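Long-range contact in glycosyl hydrolase family 26 (Bacteroides ovatus, PDB 4ZXO), which probably hydrolyses the beta-mannan backbone of galactomannan, as a GH26 beta-mannanase from a galactomannan-degrading locus: residues H32-Y37 with G46-K51. Sequence-based numbering, arbitrary orientation.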
loop_
_atom_site.group_PDB
_atom_site.type_symbol
_atom_site.label_atom_id
_atom_site.label_comp_id
_atom_site.label_asym_id
_atom_site.label_seq_id
_atom_site.Cartn_x
_atom_site.Cartn_y
_atom_site.Cartn_z
ATOM N N HIS A 32 3.659 6.491 3.734
ATOM C CA HIS A 32 3.270 7.036 2.441
ATOM C C HIS A 32 3.924 8.402 2.180
ATOM O O HIS A 32 4.017 9.268 3.061
ATOM C CB HIS A 32 1.724 7.167 2.362
ATOM C CG HIS A 32 1.212 7.410 0.973
ATOM N ND1 HIS A 32 1.050 6.389 0.035
ATOM C CD2 HIS A 32 0.848 8.563 0.350
ATOM C CE1 HIS A 32 0.600 6.913 -1.101
ATOM N NE2 HIS A 32 0.447 8.230 -0.924
ATOM N N ASP A 33 4.401 8.544 0.952
ATOM C CA ASP A 33 5.020 9.779 0.420
ATOM C C ASP A 33 6.224 10.213 1.279
ATOM O O ASP A 33 6.549 11.395 1.353
ATOM C CB ASP A 33 3.955 10.890 0.296
ATOM C CG ASP A 33 3.144 10.755 -0.978
ATOM O OD1 ASP A 33 3.615 10.032 -1.891
ATOM O OD2 ASP A 33 2.046 11.357 -1.057
ATOM N N ASP A 34 6.898 9.226 1.892
ATOM C CA ASP A 34 7.857 9.537 2.937
ATOM C C ASP A 34 9.007 10.445 2.489
ATOM O O ASP A 34 9.402 11.378 3.224
ATOM C CB ASP A 34 8.462 8.227 3.469
ATOM C CG ASP A 34 9.372 8.485 4.669
ATOM O OD1 ASP A 34 8.853 8.926 5.728
ATOM O OD2 ASP A 34 10.600 8.298 4.543
ATOM N N THR A 35 9.524 10.196 1.288
ATOM C CA THR A 35 10.629 10.987 0.777
ATOM C C THR A 35 10.206 12.039 -0.229
ATOM O O THR A 35 11.066 12.737 -0.802
ATOM C CB THR A 35 11.676 10.071 0.137
ATOM O OG1 THR A 35 10.984 9.095 -0.680
ATOM C CG2 THR A 35 12.466 9.345 1.221
ATOM N N ALA A 36 8.898 12.194 -0.420
ATOM C CA ALA A 36 8.400 13.250 -1.304
ATOM C C ALA A 36 8.174 14.581 -0.562
ATOM O O ALA A 36 8.450 15.654 -1.112
ATOM C CB ALA A 36 7.111 12.797 -1.977
ATOM N N TYR A 37 7.632 14.508 0.657
ATOM C CA TYR A 37 7.354 15.738 1.438
ATOM C C TYR A 37 6.999 15.333 2.872
ATOM O O TYR A 37 6.874 14.149 3.183
ATOM C CB TYR A 37 6.210 16.563 0.781
ATOM C CG TYR A 37 4.943 15.745 0.612
ATOM C CD1 TYR A 37 4.146 15.432 1.717
ATOM C CD2 TYR A 37 4.563 15.267 -0.644
ATOM C CE1 TYR A 37 2.984 14.685 1.591
ATOM C CE2 TYR A 37 3.401 14.520 -0.800
ATOM C CZ TYR A 37 2.633 14.196 0.325
ATOM O OH TYR A 37 1.518 13.383 0.203
ATOM N N GLY A 46 16.746 13.450 -0.150
ATOM C CA GLY A 46 16.991 12.486 0.914
ATOM C C GLY A 46 16.187 12.691 2.199
ATOM O O GLY A 46 16.324 11.869 3.116
ATOM N N ARG A 47 15.382 13.765 2.298
ATOM C CA ARG A 47 14.669 14.084 3.551
ATOM C C ARG A 47 13.478 13.146 3.745
ATOM O O ARG A 47 12.995 12.559 2.764
ATOM C CB ARG A 47 14.202 15.569 3.559
ATOM C CG ARG A 47 13.648 16.061 4.884
ATOM C CD ARG A 47 13.620 17.585 4.927
ATOM N NE ARG A 47 12.994 18.067 6.138
ATOM C CZ ARG A 47 12.834 19.348 6.433
ATOM N NH1 ARG A 47 13.219 20.291 5.589
ATOM N NH2 ARG A 47 12.254 19.671 7.564
ATOM N N SER A 48 13.088 12.942 5.018
ATOM C CA SER A 48 12.074 11.967 5.433
ATOM C C SER A 48 11.635 12.330 6.834
ATOM O O SER A 48 12.516 12.440 7.711
ATOM C CB SER A 48 12.660 10.565 5.445
ATOM O OG SER A 48 11.914 9.712 6.317
ATOM N N ASP A 49 10.329 12.538 7.097
ATOM C CA ASP A 49 9.961 12.847 8.490
ATOM C C ASP A 49 10.288 11.648 9.394
ATOM O O ASP A 49 10.675 11.826 10.575
ATOM C CB ASP A 49 8.497 13.191 8.606
ATOM C CG ASP A 49 8.206 14.616 8.221
ATOM O OD1 ASP A 49 9.165 15.395 7.963
ATOM O OD2 ASP A 49 7.013 14.967 8.263
ATOM N N VAL A 50 10.141 10.436 8.874
ATOM C CA VAL A 50 10.510 9.256 9.676
ATOM C C VAL A 50 12.001 9.215 10.024
ATOM O O VAL A 50 12.367 9.077 11.198
ATOM C CB VAL A 50 10.082 7.951 8.940
ATOM C CG1 VAL A 50 10.679 6.725 9.603
ATOM C CG2 VAL A 50 8.553 7.887 8.967
ATOM N N LYS A 51 12.856 9.405 9.032
ATOM C CA LYS A 51 14.277 9.411 9.307
ATOM C C LYS A 51 14.655 10.578 10.201
ATOM O O LYS A 51 15.490 10.433 11.093
ATOM C CB LYS A 51 15.063 9.453 7.974
ATOM C CG LYS A 51 16.596 9.349 8.139
ATOM C CD LYS A 51 17.252 9.248 6.787
ATOM C CE LYS A 51 18.780 9.285 6.861
ATOM N NZ LYS A 51 19.243 10.713 6.838
HETATM O O HOH W 1 7.987 12.464 5.273
#
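Ser48 OG both gives and accepts a hydrogen bond. It donates to Asp34 OD2 at 2.6 Å, on the syn side of the carboxylate and 19° out of its plane. It accepts from Lys51 N at 2.9 Å, and that bond is nearly straight. Ser48 is the N-cap of helix 49-54, and the bond from Lys51 N is its capping bond. Asp34 has CG anti to its backbone N (chi1 -174°), which places CG 3.3 Å from Ser48 OG. The other oxygen, Asp34 OD1, lies 3.4 Å from Val50 CG2 and is hydrogen-bonded to His31 ND1. An alanine in place of Asp34 would probably leave the Ser48 hydroxyl and His31 without their carboxylate partner and open a gap beside Val50. Two CA-H...O contacts join the backbones, Thr35 CA to Arg47 O and Ser48 CA to Asp34 O, both 3.5 Å. Thr35 CG2 also lies against Arg47 O. A water accepts from Asp49 N at 3.0 Å and donates to Asp34 O and Tyr37 O. The side chains of Asp34 and Thr35 also touch Met61 of strand 60-64. The contact closes the long beta-alpha loop, with its small hairpin 37-38/41-42, that follows strand 27-32 of the family 26 TIM barrel.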